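Local coordinates for protein glutathione S-transferase (Cupriavidus metallidurans, PDB 4MK3) that probably transfers glutathione to electrophilic substrates, and holds the oxidised analogue glutathione sulfinic acid in its glutathione pocket, at residues S31-K36 / A125-R130; G63-L68 / C73-D78; Y91-T94 / R100-P103; R109-C114 / W169-H174; E116-G121 / T158-G163. One frame throughout, in Å; residues are numbered along the deposited sequence.

In the fold
Contact 1 lies closest to the chain centre and is the one that touches the ligand, joining helix 32-44 of the thioredoxin-like N-terminal domain to the long helix 106-134. That helix is shared with contacts 4 and 5, where its earlier turns meet a loop and helix 143-164. Contacts 1 and 5 are buried and apolar across their segments, and salt bridges from Lys36 to Glu116 and Asp120 connect them. Contact 2, about 19 Å from contact 1 between centres, is buried apolar and aromatic packing beside the sheet. Contact 3 instead relies on a carboxylate binding backbone amides, and contact 4, only partly buried, mixes methyl packing with water bridges.

Contact 1 (S31-K36 / A125-R130); sequences SPYARK and AALLAR. With GSF (L-gamma-glutamyl-3-sulfino-L-alanylglycine), chain E.
Tyr33 and Pro32 meet Leu127 through one methyl group, CD2, which lies 4.0 Å from Tyr33 CE2 and approaches that ring obliquely. The same methyl reaches Pro32 CG more loosely, at 4.4 Å. Around this apolar join lies the bound glutathione sulfinic acid. Its gamma-glutamyl chain passes over one face of the Tyr33 ring, with GSF CB1 3.8 Å above the plane and over the centre, while the sulfinate oxygen O2S sits in the ring plane at the edge, 3.1 Å from Tyr33 CD2. Tyr33 can serve both because its CG is anti to the carbonyl carbon (chi1 -52°), which carries the ring along the ligand and its OH to Asp124, a hydrogen-bond partner. Ser31 OG donates to GSF O2S at a modelled 2.4 Å, so short that the exact value is doubtful. The same OG accepts from Ala34 N at 3.0 Å, an N-cap bond at 162° that holds the hydroxyl at the start of helix 32-44. Farther out, Tyr188 of helix 177-192 packs on both Pro32 and Leu127. With an alanine in place of Tyr33, the glutamyl chain would probably lose the flat surface beneath it, Leu127 would face a gap, and Asp124 would be left without this hydroxyl. The oxidised sulfur group thus sits beside a serine at a helix N-terminus, where the helix dipole probably stabilises its negative charge, consistent with the serine found beside the glutathione sulfur in several transferase classes.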
# COMPACT_ATOMS: atom_id res chain seq x y z
N SER A 31 -11.74 11.49 -0.05
CA SER A 31 -10.71 10.45 -0.13
C SER A 31 -11.07 9.28 0.77
O SER A 31 -11.21 9.46 1.98
CB SER A 31 -9.33 10.99 0.29
OG SER A 31 -8.40 9.93 0.53
N PRO A 32 -11.19 8.07 0.19
CA PRO A 32 -11.57 6.93 1.04
C PRO A 32 -10.42 6.45 1.91
O PRO A 32 -10.65 5.93 3.01
CB PRO A 32 -12.00 5.88 0.02
CG PRO A 32 -11.26 6.21 -1.22
CD PRO A 32 -11.16 7.71 -1.24
N TYR A 33 -9.19 6.65 1.45
CA TYR A 33 -8.03 6.34 2.28
C TYR A 33 -7.96 7.30 3.45
O TYR A 33 -7.62 6.91 4.56
CB TYR A 33 -6.73 6.43 1.46
CG TYR A 33 -6.69 5.63 0.16
CD1 TYR A 33 -6.29 4.32 0.13
CD2 TYR A 33 -6.97 6.26 -1.03
CE1 TYR A 33 -6.22 3.63 -1.09
CE2 TYR A 33 -6.92 5.61 -2.22
CZ TYR A 33 -6.54 4.31 -2.26
OH TYR A 33 -6.47 3.68 -3.48
N ALA A 34 -8.23 8.57 3.19
CA ALA A 34 -8.26 9.53 4.27
C ALA A 34 -9.44 9.27 5.19
O ALA A 34 -9.34 9.46 6.41
CB ALA A 34 -8.33 10.95 3.73
N ARG A 35 -10.55 8.76 4.65
CA ARG A 35 -11.70 8.47 5.51
C ARG A 35 -11.36 7.37 6.49
O ARG A 35 -11.74 7.43 7.65
CB ARG A 35 -12.95 8.09 4.72
CG ARG A 35 -14.17 7.98 5.63
CD ARG A 35 -15.36 7.41 4.95
NE ARG A 35 -16.57 7.57 5.76
CZ ARG A 35 -17.77 7.25 5.35
NH1 ARG A 35 -17.94 6.69 4.15
NH2 ARG A 35 -18.82 7.49 6.12
N LYS A 36 -10.63 6.36 6.03
CA LYS A 36 -10.16 5.31 6.92
C LYS A 36 -9.40 5.88 8.12
O LYS A 36 -9.64 5.52 9.27
CB LYS A 36 -9.30 4.30 6.15
CG LYS A 36 -8.70 3.20 7.01
CD LYS A 36 -7.87 2.19 6.20
CE LYS A 36 -6.70 2.88 5.54
NZ LYS A 36 -5.75 1.94 4.89
N ALA A 125 -7.88 0.02 -7.31
CA ALA A 125 -8.46 -0.31 -8.60
C ALA A 125 -9.57 0.68 -8.96
O ALA A 125 -9.68 1.13 -10.11
CB ALA A 125 -9.00 -1.71 -8.59
N ALA A 126 -10.39 1.02 -7.98
CA ALA A 126 -11.48 1.96 -8.19
C ALA A 126 -10.93 3.35 -8.56
O ALA A 126 -11.44 4.00 -9.48
CB ALA A 126 -12.37 2.04 -6.95
N LEU A 127 -9.90 3.81 -7.85
CA LEU A 127 -9.28 5.08 -8.19
C LEU A 127 -8.74 5.07 -9.61
O LEU A 127 -8.92 6.02 -10.34
CB LEU A 127 -8.17 5.45 -7.20
CG LEU A 127 -8.53 6.48 -6.13
CD1 LEU A 127 -8.97 7.83 -6.72
CD2 LEU A 127 -9.59 5.91 -5.23
N LEU A 128 -8.04 4.01 -9.99
CA LEU A 128 -7.53 3.93 -11.35
C LEU A 128 -8.64 3.97 -12.38
O LEU A 128 -8.49 4.60 -13.45
CB LEU A 128 -6.66 2.69 -11.54
CG LEU A 128 -5.26 2.81 -10.93
CD1 LEU A 128 -4.57 1.44 -10.86
CD2 LEU A 128 -4.39 3.80 -11.67
N ALA A 129 -9.76 3.31 -12.10
CA ALA A 129 -10.87 3.34 -13.03
C ALA A 129 -11.45 4.74 -13.13
O ALA A 129 -11.81 5.18 -14.21
CB ALA A 129 -11.93 2.35 -12.61
N ARG A 130 -11.53 5.45 -12.01
CA ARG A 130 -12.03 6.81 -12.02
C ARG A 130 -11.05 7.78 -12.72
O ARG A 130 -11.44 8.64 -13.51
CB ARG A 130 -12.33 7.29 -10.60
CG ARG A 130 -12.76 8.75 -10.54
CD ARG A 130 -13.39 9.08 -9.21
NE ARG A 130 -13.60 10.52 -9.06
CZ ARG A 130 -14.63 11.19 -9.56
NH1 ARG A 130 -15.56 10.56 -10.26
NH2 ARG A 130 -14.72 12.49 -9.36
CB1 GSF E . -2.99 5.90 -1.45
CG1 GSF E . -3.56 7.29 -1.25
CD1 GSF E . -4.04 7.92 -2.54
OE1 GSF E . -3.82 7.44 -3.64
C1 GSF E . -2.77 5.39 0.97
O11 GSF E . -2.97 6.42 1.67
O12 GSF E . -3.20 4.28 1.38
N1 GSF E . -1.38 4.24 -0.66
CA1 GSF E . -2.02 5.51 -0.33
N2 GSF E . -4.77 9.09 -2.42
CA2 GSF E . -5.22 9.79 -3.58
CB2 GSF E . -6.41 10.62 -3.24
SG2 GSF E . -7.91 9.72 -3.08
O1S GSF E . -9.00 10.68 -3.32
O2S GSF E . -7.96 9.10 -1.72
C2 GSF E . -4.20 10.82 -4.00
O2 GSF E . -3.71 11.58 -3.17
N3 GSF E . -3.86 10.88 -5.35
CA3 GSF E . -2.95 11.89 -5.80
C3 GSF E . -1.92 11.33 -6.79
O31 GSF E . -1.20 12.16 -7.44
O32 GSF E . -1.79 10.10 -6.98

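Contact 2 (G63-L68 / C73-D78); sequences GRFNPL and CLVMED
Phe65 packs across Val75 and Cys73, and its ring takes part in the one CH-pi contact between the segments. Val75 CG2 stands over a face of the ring, 4.0 Å from the centroid and 29° off the normal, and the two side chains cross at about a right angle. Arg64 CB covers the opposite face at 3.8 Å above the plane, so the ring is held between a strand methyl and its own chain neighbour. The guanidinium of Arg64 then folds back, one of its faces lying over Phe65 CZ. Tyr26 of strand 24-27 also meets the Phe65 ring, their planes about 30° apart.

The sulfur adds a second apolar patch. With SG anti to the backbone N (chi1 -179°), Cys73 SG reaches 3.8 Å from Phe65 CB and 3.9 Å from Asn66 CB, nestling beneath two successive residues of the loop.

Polar bonds fix the loop itself. Asn66 OD1 accepts from Leu68 N at 2.9 Å, the donor lying above the carbonyl plane, and Asn66 ND2 donates to Lys70 O. The first of these bonds closes an Asx turn, so one amide holds two points of the chain that follows it.

Such a loop leading into strand 73-75 through Val71 and Pro72, both in the ligand pocket, is characteristic of the thioredoxin-like glutathione-binding domain.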
# COMPACT_ATOMS: atom_id res chain seq x y z
N GLY A 63 3.34 18.17 -1.52
CA GLY A 63 4.72 17.71 -1.69
C GLY A 63 5.71 18.20 -0.64
O GLY A 63 6.80 17.64 -0.50
N ARG A 64 5.33 19.22 0.12
CA ARG A 64 6.11 19.67 1.28
C ARG A 64 6.23 18.57 2.31
O ARG A 64 7.18 18.55 3.12
CB ARG A 64 5.44 20.86 1.98
CG ARG A 64 5.24 22.11 1.18
CD ARG A 64 4.57 23.17 2.06
NE ARG A 64 5.33 23.36 3.30
CZ ARG A 64 4.83 23.85 4.43
NH1 ARG A 64 3.56 24.23 4.51
NH2 ARG A 64 5.60 23.95 5.50
N PHE A 65 5.23 17.70 2.33
CA PHE A 65 5.04 16.75 3.41
C PHE A 65 5.14 15.33 2.91
O PHE A 65 5.78 14.50 3.53
CB PHE A 65 3.69 17.00 4.08
CG PHE A 65 3.50 18.41 4.54
CD1 PHE A 65 4.26 18.90 5.57
CD2 PHE A 65 2.54 19.21 3.96
CE1 PHE A 65 4.09 20.22 6.00
CE2 PHE A 65 2.36 20.51 4.38
CZ PHE A 65 3.11 20.99 5.40
N ASN A 66 4.47 15.04 1.80
CA ASN A 66 4.47 13.69 1.23
C ASN A 66 5.04 13.79 -0.18
O ASN A 66 4.36 14.29 -1.09
CB ASN A 66 3.07 13.09 1.18
CG ASN A 66 3.07 11.68 0.64
OD1 ASN A 66 4.12 11.17 0.27
ND2 ASN A 66 1.91 11.06 0.57
N PRO A 67 6.29 13.33 -0.39
CA PRO A 67 6.86 13.40 -1.73
C PRO A 67 6.09 12.62 -2.78
O PRO A 67 6.26 12.87 -3.98
CB PRO A 67 8.26 12.82 -1.56
CG PRO A 67 8.20 12.02 -0.35
CD PRO A 67 7.18 12.65 0.57
N LEU A 68 5.26 11.68 -2.35
CA LEU A 68 4.45 10.91 -3.28
C LEU A 68 3.25 11.71 -3.77
O LEU A 68 2.53 11.27 -4.66
CB LEU A 68 3.94 9.62 -2.63
CG LEU A 68 5.00 8.69 -2.04
CD1 LEU A 68 4.32 7.54 -1.31
CD2 LEU A 68 5.97 8.20 -3.11
N CYS A 73 -1.95 12.52 4.65
CA CYS A 73 -0.62 12.70 5.21
C CYS A 73 -0.80 13.37 6.56
O CYS A 73 -1.46 14.42 6.67
CB CYS A 73 0.26 13.54 4.27
SG CYS A 73 1.94 13.76 4.89
N LEU A 74 -0.25 12.76 7.61
CA LEU A 74 -0.31 13.31 8.96
C LEU A 74 0.98 14.02 9.27
O LEU A 74 2.06 13.47 9.10
CB LEU A 74 -0.53 12.18 9.96
CG LEU A 74 -0.77 12.59 11.41
CD1 LEU A 74 -2.17 13.16 11.59
CD2 LEU A 74 -0.55 11.38 12.33
N VAL A 75 0.89 15.27 9.70
CA VAL A 75 2.06 16.07 10.01
C VAL A 75 2.03 16.31 11.50
O VAL A 75 1.08 16.90 12.03
CB VAL A 75 2.06 17.38 9.22
CG1 VAL A 75 3.23 18.26 9.62
CG2 VAL A 75 2.08 17.09 7.72
N MET A 76 3.09 15.85 12.16
CA MET A 76 3.14 15.82 13.62
C MET A 76 3.62 17.15 14.19
O MET A 76 4.10 18.04 13.46
CB MET A 76 4.02 14.66 14.09
CG MET A 76 3.56 13.31 13.52
SD MET A 76 4.38 11.82 14.17
CE MET A 76 6.02 11.93 13.45
N GLU A 77 3.47 17.27 15.50
CA GLU A 77 3.77 18.50 16.22
C GLU A 77 5.17 18.97 15.83
O GLU A 77 5.37 20.12 15.45
CB GLU A 77 3.70 18.28 17.75
CG GLU A 77 2.58 17.35 18.28
CD GLU A 77 1.21 18.03 18.40
OE1 GLU A 77 0.26 17.34 18.83
OE2 GLU A 77 1.09 19.23 18.10
N ASP A 78 6.12 18.04 15.88
CA ASP A 78 7.51 18.32 15.54
C ASP A 78 7.75 18.64 14.05
O ASP A 78 8.84 19.04 13.68
CB ASP A 78 8.42 17.15 15.96
CG ASP A 78 7.87 15.80 15.52
OD1 ASP A 78 7.82 15.53 14.30
OD2 ASP A 78 7.50 14.99 16.40

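Contact 3 (Y91-T94 / R100-P103); sequences YADT and RLIP
Asp93 reaches across to Arg100, Leu101 and Ile102, and nearly all the contact runs through its side chain. With CG roughly anti to the backbone N (chi1 -161°), CB carries the carboxylate toward the opposing loop, where CG lies 3.5 Å from Leu101 N. One oxygen, OD1, accepts from Leu101 N at 2.9 Å, on the syn side but tilted 30° out of the carboxylate plane, fairly straight at 161°, and is also in a salt bridge with Lys44 NZ. The other, OD2, takes Ile102 N at 3.0 Å from above the carboxylate plane and receives a weak second bond from Leu101 N. Arg100 crosses at about a right angle: its CD touches OD2 at 3.1 Å, and its NE at 3.5 Å adds charge attraction without an N-H pointing at the oxygen. A water donates to Asp93 O at 2.9 Å and weakly accepts from Arg100 NE. Asp93 thus ties helix 85-94 to the loop that leads into helix 106-134. Leu101 packs on Val40 and Glu43 of helix 32-44 and bonds through its backbone to Leu177, while Ile102 lies against Arg109 of helix 106-134.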
# COMPACT_ATOMS: atom_id res chain seq x y z
N TYR A 91 -0.11 3.83 13.45
CA TYR A 91 0.44 4.72 14.45
C TYR A 91 -0.66 5.31 15.34
O TYR A 91 -0.52 5.34 16.56
CB TYR A 91 1.23 5.81 13.77
CG TYR A 91 1.85 6.77 14.75
CD1 TYR A 91 2.74 6.32 15.72
CD2 TYR A 91 1.54 8.11 14.73
CE1 TYR A 91 3.31 7.19 16.62
CE2 TYR A 91 2.10 8.99 15.63
CZ TYR A 91 2.98 8.51 16.57
OH TYR A 91 3.55 9.38 17.47
N ALA A 92 -1.76 5.76 14.74
CA ALA A 92 -2.86 6.33 15.51
C ALA A 92 -3.40 5.34 16.55
O ALA A 92 -3.77 5.71 17.65
CB ALA A 92 -3.97 6.80 14.60
N ASP A 93 -3.47 4.06 16.18
CA ASP A 93 -3.95 3.06 17.12
C ASP A 93 -3.12 2.98 18.40
O ASP A 93 -3.62 2.57 19.44
CB ASP A 93 -4.02 1.67 16.45
CG ASP A 93 -4.91 0.71 17.20
OD1 ASP A 93 -5.99 1.13 17.69
OD2 ASP A 93 -4.53 -0.47 17.33
N THR A 94 -1.85 3.37 18.33
CA THR A 94 -0.99 3.32 19.52
C THR A 94 -1.11 4.57 20.39
O THR A 94 -0.59 4.61 21.51
CB THR A 94 0.50 3.19 19.20
OG1 THR A 94 1.01 4.44 18.70
CG2 THR A 94 0.76 2.08 18.21
N ARG A 100 -9.04 -0.01 20.87
CA ARG A 100 -7.98 -0.70 20.15
C ARG A 100 -8.51 -1.35 18.87
O ARG A 100 -9.42 -2.17 18.93
CB ARG A 100 -7.41 -1.79 21.05
CG ARG A 100 -5.97 -1.59 21.40
CD ARG A 100 -5.11 -1.57 20.16
NE ARG A 100 -3.70 -1.63 20.51
CZ ARG A 100 -3.01 -2.76 20.63
NH1 ARG A 100 -1.72 -2.71 20.96
NH2 ARG A 100 -3.60 -3.93 20.44
N LEU A 101 -7.91 -1.01 17.72
CA LEU A 101 -8.38 -1.45 16.40
C LEU A 101 -7.48 -2.44 15.70
O LEU A 101 -7.88 -3.06 14.72
CB LEU A 101 -8.58 -0.25 15.49
CG LEU A 101 -9.70 0.69 15.93
CD1 LEU A 101 -9.72 1.93 15.02
CD2 LEU A 101 -11.05 0.01 15.93
N ILE A 102 -6.26 -2.60 16.18
CA ILE A 102 -5.34 -3.59 15.62
C ILE A 102 -4.95 -4.52 16.76
O ILE A 102 -4.39 -4.08 17.77
CB ILE A 102 -4.10 -2.97 14.98
CG1 ILE A 102 -4.50 -1.92 13.93
CG2 ILE A 102 -3.25 -4.06 14.32
CD1 ILE A 102 -3.33 -1.15 13.34
N PRO A 103 -5.25 -5.82 16.63
CA PRO A 103 -4.97 -6.78 17.71
C PRO A 103 -3.49 -6.93 18.05
O PRO A 103 -2.65 -6.66 17.20
CB PRO A 103 -5.51 -8.10 17.15
CG PRO A 103 -6.52 -7.70 16.19
CD PRO A 103 -6.02 -6.46 15.55
O HOH W 1 -3.01 1.35 21.97

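Contact 4 (R109-C114 / W169-H174); sequences RLEVRC and WCTGTH
A type I beta turn, Trp169 to Gly172, in the loop between helices 143-164 and 177-192, brings Thr171 against Glu111 and Val112 of helix 106-134. Most of the touching is done by the threonine methyl, with CB also against the carboxylate. Thr171 CG2 comes 3.4 Å from Glu111 CD and 3.9 Å from Val112 CG2, so it is wedged between two successive residues of the helix. With Thr171 OG1 between the backbone N and the carbonyl carbon (chi1 67°), CG2 is left anti to the carbonyl carbon, and this sets the methyl against Glu111 and Val112. Glu111 is extended, with CG anti to the backbone N, and its chain crosses that of Thr171 obliquely; it has two conformers, of which one is described. No direct hydrogen bond joins the segments. Water instead bridges the acceptors: one donates to Glu111 OE2 at 2.6 Å and to Cys170 O at 3.2 Å, and another gives a good bond to Thr171 O at 2.6 Å but only a weak one to Glu111 OE1. The Glu111 side chain lies about 4 Å from a bound magnesium ion.

The turn is held by paired backbone bonds, Trp169 N to Gly172 O and Gly172 N to Trp169 O, both 3.0 Å. At the backbone angles of Gly172 a CB would be jammed against the preceding carbonyl oxygen. Cys170 N donates to Asp179, tying the turn to the start of helix 177-192, and Trp115 lies against Cys170 and Thr171. Methyl packing and water dock an interhelical turn on the long helix of the all-helical C-terminal domain of the glutathione transferase fold.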
# COMPACT_ATOMS: atom_id res chain seq x y z
N ARG A 109 -3.16 -9.94 14.07
CA ARG A 109 -2.71 -8.75 13.38
C ARG A 109 -2.60 -9.02 11.88
O ARG A 109 -3.04 -8.23 11.06
CB ARG A 109 -1.36 -8.29 13.95
CG ARG A 109 -0.89 -6.94 13.44
CD ARG A 109 0.29 -6.46 14.29
NE ARG A 109 0.54 -5.03 14.14
CZ ARG A 109 0.12 -4.09 14.98
NH1 ARG A 109 -0.58 -4.41 16.07
NH2 ARG A 109 0.40 -2.82 14.74
N LEU A 110 -2.01 -10.17 11.52
CA LEU A 110 -1.93 -10.56 10.11
C LEU A 110 -3.30 -10.52 9.44
O LEU A 110 -3.47 -9.98 8.35
CB LEU A 110 -1.37 -11.99 10.01
CG LEU A 110 -1.45 -12.68 8.64
CD1 LEU A 110 -0.63 -11.93 7.62
CD2 LEU A 110 -0.98 -14.13 8.71
N GLU A 111 -4.28 -11.13 10.10
CA GLU A 111 -5.62 -11.22 9.57
C GLU A 111 -6.21 -9.83 9.32
O GLU A 111 -6.74 -9.55 8.25
CB GLU A 111 -6.49 -12.01 10.55
CG GLU A 111 -7.92 -12.22 10.12
CD GLU A 111 -8.76 -12.88 11.23
OE1 GLU A 111 -8.30 -12.93 12.39
OE2 GLU A 111 -9.88 -13.35 10.94
N VAL A 112 -6.08 -8.94 10.29
CA VAL A 112 -6.58 -7.57 10.16
C VAL A 112 -5.84 -6.79 9.09
O VAL A 112 -6.47 -6.07 8.31
CB VAL A 112 -6.51 -6.85 11.53
CG1 VAL A 112 -6.69 -5.33 11.41
CG2 VAL A 112 -7.54 -7.44 12.47
N ARG A 113 -4.52 -6.93 9.02
CA ARG A 113 -3.78 -6.18 8.03
C ARG A 113 -4.02 -6.71 6.60
O ARG A 113 -4.00 -5.93 5.65
CB ARG A 113 -2.29 -6.19 8.35
CG ARG A 113 -1.87 -5.54 9.67
CD ARG A 113 -2.69 -4.36 10.13
NE ARG A 113 -2.54 -3.12 9.37
CZ ARG A 113 -1.59 -2.20 9.55
NH1 ARG A 113 -0.62 -2.41 10.43
NH2 ARG A 113 -1.62 -1.09 8.84
N CYS A 114 -4.29 -7.99 6.45
CA CYS A 114 -4.62 -8.51 5.14
C CYS A 114 -6.00 -8.02 4.69
O CYS A 114 -6.18 -7.63 3.53
CB CYS A 114 -4.51 -10.03 5.14
SG CYS A 114 -4.83 -10.75 3.52
N TRP A 169 -18.32 -9.40 12.61
CA TRP A 169 -17.34 -8.50 12.04
C TRP A 169 -16.33 -9.32 11.25
O TRP A 169 -16.31 -10.54 11.29
CB TRP A 169 -16.63 -7.70 13.14
CG TRP A 169 -17.49 -6.74 13.92
CD1 TRP A 169 -17.83 -6.85 15.23
CD2 TRP A 169 -18.08 -5.53 13.45
NE1 TRP A 169 -18.59 -5.77 15.61
CE2 TRP A 169 -18.75 -4.94 14.53
CE3 TRP A 169 -18.10 -4.87 12.21
CZ2 TRP A 169 -19.43 -3.72 14.43
CZ3 TRP A 169 -18.77 -3.65 12.10
CH2 TRP A 169 -19.43 -3.10 13.21
N CYS A 170 -15.47 -8.63 10.50
CA CYS A 170 -14.55 -9.31 9.60
C CYS A 170 -13.75 -10.42 10.25
O CYS A 170 -13.54 -11.47 9.64
CB CYS A 170 -13.60 -8.32 8.94
SG CYS A 170 -14.36 -7.31 7.65
N THR A 171 -13.27 -10.19 11.47
CA THR A 171 -12.48 -11.17 12.19
C THR A 171 -13.23 -11.88 13.30
O THR A 171 -12.62 -12.59 14.09
CB THR A 171 -11.18 -10.59 12.76
OG1 THR A 171 -11.48 -9.64 13.80
CG2 THR A 171 -10.38 -9.93 11.64
N GLY A 172 -14.55 -11.73 13.36
CA GLY A 172 -15.37 -12.45 14.32
C GLY A 172 -16.12 -11.54 15.29
O GLY A 172 -17.00 -10.79 14.89
N THR A 173 -15.75 -11.59 16.57
CA THR A 173 -16.50 -10.91 17.62
C THR A 173 -16.27 -9.40 17.67
O THR A 173 -17.14 -8.68 18.16
CB THR A 173 -16.15 -11.46 19.02
OG1 THR A 173 -14.73 -11.40 19.20
CG2 THR A 173 -16.58 -12.90 19.18
N HIS A 174 -15.10 -8.92 17.26
CA HIS A 174 -14.74 -7.53 17.51
C HIS A 174 -14.52 -6.72 16.29
O HIS A 174 -13.97 -7.19 15.30
CB HIS A 174 -13.47 -7.45 18.35
CG HIS A 174 -13.71 -7.74 19.79
ND1 HIS A 174 -13.94 -9.02 20.26
CD2 HIS A 174 -13.80 -6.93 20.87
CE1 HIS A 174 -14.14 -8.98 21.56
NE2 HIS A 174 -14.06 -7.72 21.96
O HOH W 2 -10.96 -13.10 8.64
O HOH W 3 -10.51 -13.84 14.89
O HOH W 4 -11.14 -14.93 12.29

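Contact 5 (E116-G121 / T158-G163); sequences EALADG and TAMSTG
Thr158 O, gripped by two donors of Thr162, belongs to the helical turn that presents Ala159 and Met160 to Leu118 and Ala119. Thr162 N donates to it at 2.9 Å, the regular helix bond, and Thr162 OG1 at 3.0 Å, from above the carbonyl plane. Across the interface the contact is wholly apolar. Met160 runs out straight, its chain extended beyond CG (chi2 173°, chi3 174°), and so reaches helix 106-134 with its terminal methyl: CE lies 3.6 Å from Ala119 CA and 4.0 Å from Ala119 CB. Nearer its base, Met160 CG meets Leu118 CD2 at 3.7 Å, the two side chains crossing at a slant. The same leucine methyl touches Ala159 CB at 4.2 Å, so it lies over two consecutive residues of the facing helix. The small Ala119 leaves the methionine tip room to lie against the backbone itself. With an alanine at Met160 the span to Ala119 would probably be left as a gap, and Leu118 CD2 would lose its closest partner across the interface.

The short helical segments run antiparallel, at 152°, with axes 10.9 Å apart at closest approach, a spacing that these long side chains fill. Trp115 and Leu122 of helix 106-134 and Val182 of helix 177-192 also pack on Met160, while Ala119 meets Ala181, which places this contact inside the helical bundle of the C-terminal domain. Glu116 and Asp120 reach Lys36 of helix 32-44 instead, and Pro67 of the second subunit lies against Leu118 and Ala159 at the dimer interface.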
# COMPACT_ATOMS: atom_id res chain seq x y z
N GLU A 116 -7.20 -5.16 5.54
CA GLU A 116 -6.95 -3.77 5.16
C GLU A 116 -6.34 -3.70 3.76
O GLU A 116 -6.72 -2.86 2.95
CB GLU A 116 -6.05 -3.08 6.17
CG GLU A 116 -5.74 -1.62 5.79
CD GLU A 116 -4.71 -0.96 6.70
OE1 GLU A 116 -3.84 -1.65 7.26
OE2 GLU A 116 -4.78 0.28 6.89
N ALA A 117 -5.41 -4.59 3.46
CA ALA A 117 -4.80 -4.63 2.13
C ALA A 117 -5.83 -4.96 1.05
O ALA A 117 -5.76 -4.44 -0.07
CB ALA A 117 -3.65 -5.60 2.10
N LEU A 118 -6.76 -5.85 1.36
CA LEU A 118 -7.81 -6.19 0.42
C LEU A 118 -8.68 -4.98 0.12
O LEU A 118 -8.99 -4.68 -1.04
CB LEU A 118 -8.66 -7.34 0.97
CG LEU A 118 -9.86 -7.81 0.16
CD1 LEU A 118 -9.46 -8.19 -1.26
CD2 LEU A 118 -10.54 -8.95 0.88
N ALA A 119 -9.11 -4.28 1.17
CA ALA A 119 -9.94 -3.09 1.00
C ALA A 119 -9.21 -1.98 0.26
O ALA A 119 -9.74 -1.36 -0.66
CB ALA A 119 -10.43 -2.62 2.35
N ASP A 120 -7.97 -1.74 0.66
CA ASP A 120 -7.16 -0.70 0.03
C ASP A 120 -6.92 -1.05 -1.44
O ASP A 120 -6.86 -0.18 -2.29
CB ASP A 120 -5.80 -0.59 0.74
CG ASP A 120 -5.84 0.19 2.07
OD1 ASP A 120 -6.92 0.61 2.54
OD2 ASP A 120 -4.74 0.37 2.64
N GLY A 121 -6.74 -2.34 -1.72
CA GLY A 121 -6.55 -2.78 -3.10
C GLY A 121 -7.75 -2.59 -3.98
O GLY A 121 -7.64 -2.25 -5.18
N THR A 158 -16.09 -10.24 -3.99
CA THR A 158 -16.40 -11.63 -3.73
C THR A 158 -15.55 -12.15 -2.57
O THR A 158 -16.04 -12.87 -1.71
CB THR A 158 -16.11 -12.45 -4.96
OG1 THR A 158 -17.02 -12.05 -5.99
CG2 THR A 158 -16.32 -13.94 -4.69
N ALA A 159 -14.28 -11.79 -2.55
CA ALA A 159 -13.41 -12.22 -1.46
C ALA A 159 -13.85 -11.64 -0.13
O ALA A 159 -13.78 -12.31 0.91
CB ALA A 159 -11.94 -11.86 -1.74
N MET A 160 -14.28 -10.38 -0.12
CA MET A 160 -14.74 -9.78 1.12
C MET A 160 -15.97 -10.55 1.61
O MET A 160 -16.10 -10.81 2.81
CB MET A 160 -15.12 -8.32 0.93
CG MET A 160 -13.94 -7.39 0.71
SD MET A 160 -14.55 -5.74 0.30
CE MET A 160 -13.03 -4.81 0.28
N SER A 161 -16.89 -10.87 0.71
CA SER A 161 -18.09 -11.58 1.12
C SER A 161 -17.72 -13.00 1.61
O SER A 161 -18.24 -13.46 2.64
CB SER A 161 -19.09 -11.63 -0.04
OG SER A 161 -20.25 -12.39 0.28
N THR A 162 -16.83 -13.68 0.91
CA THR A 162 -16.39 -15.02 1.31
C THR A 162 -15.69 -14.98 2.68
O THR A 162 -15.95 -15.82 3.56
CB THR A 162 -15.47 -15.61 0.24
OG1 THR A 162 -16.26 -15.81 -0.94
CG2 THR A 162 -14.91 -16.98 0.69
N GLY A 163 -14.86 -13.96 2.88
CA GLY A 163 -14.10 -13.82 4.12
C GLY A 163 -14.95 -13.47 5.32
O GLY A 163 -14.71 -13.98 6.42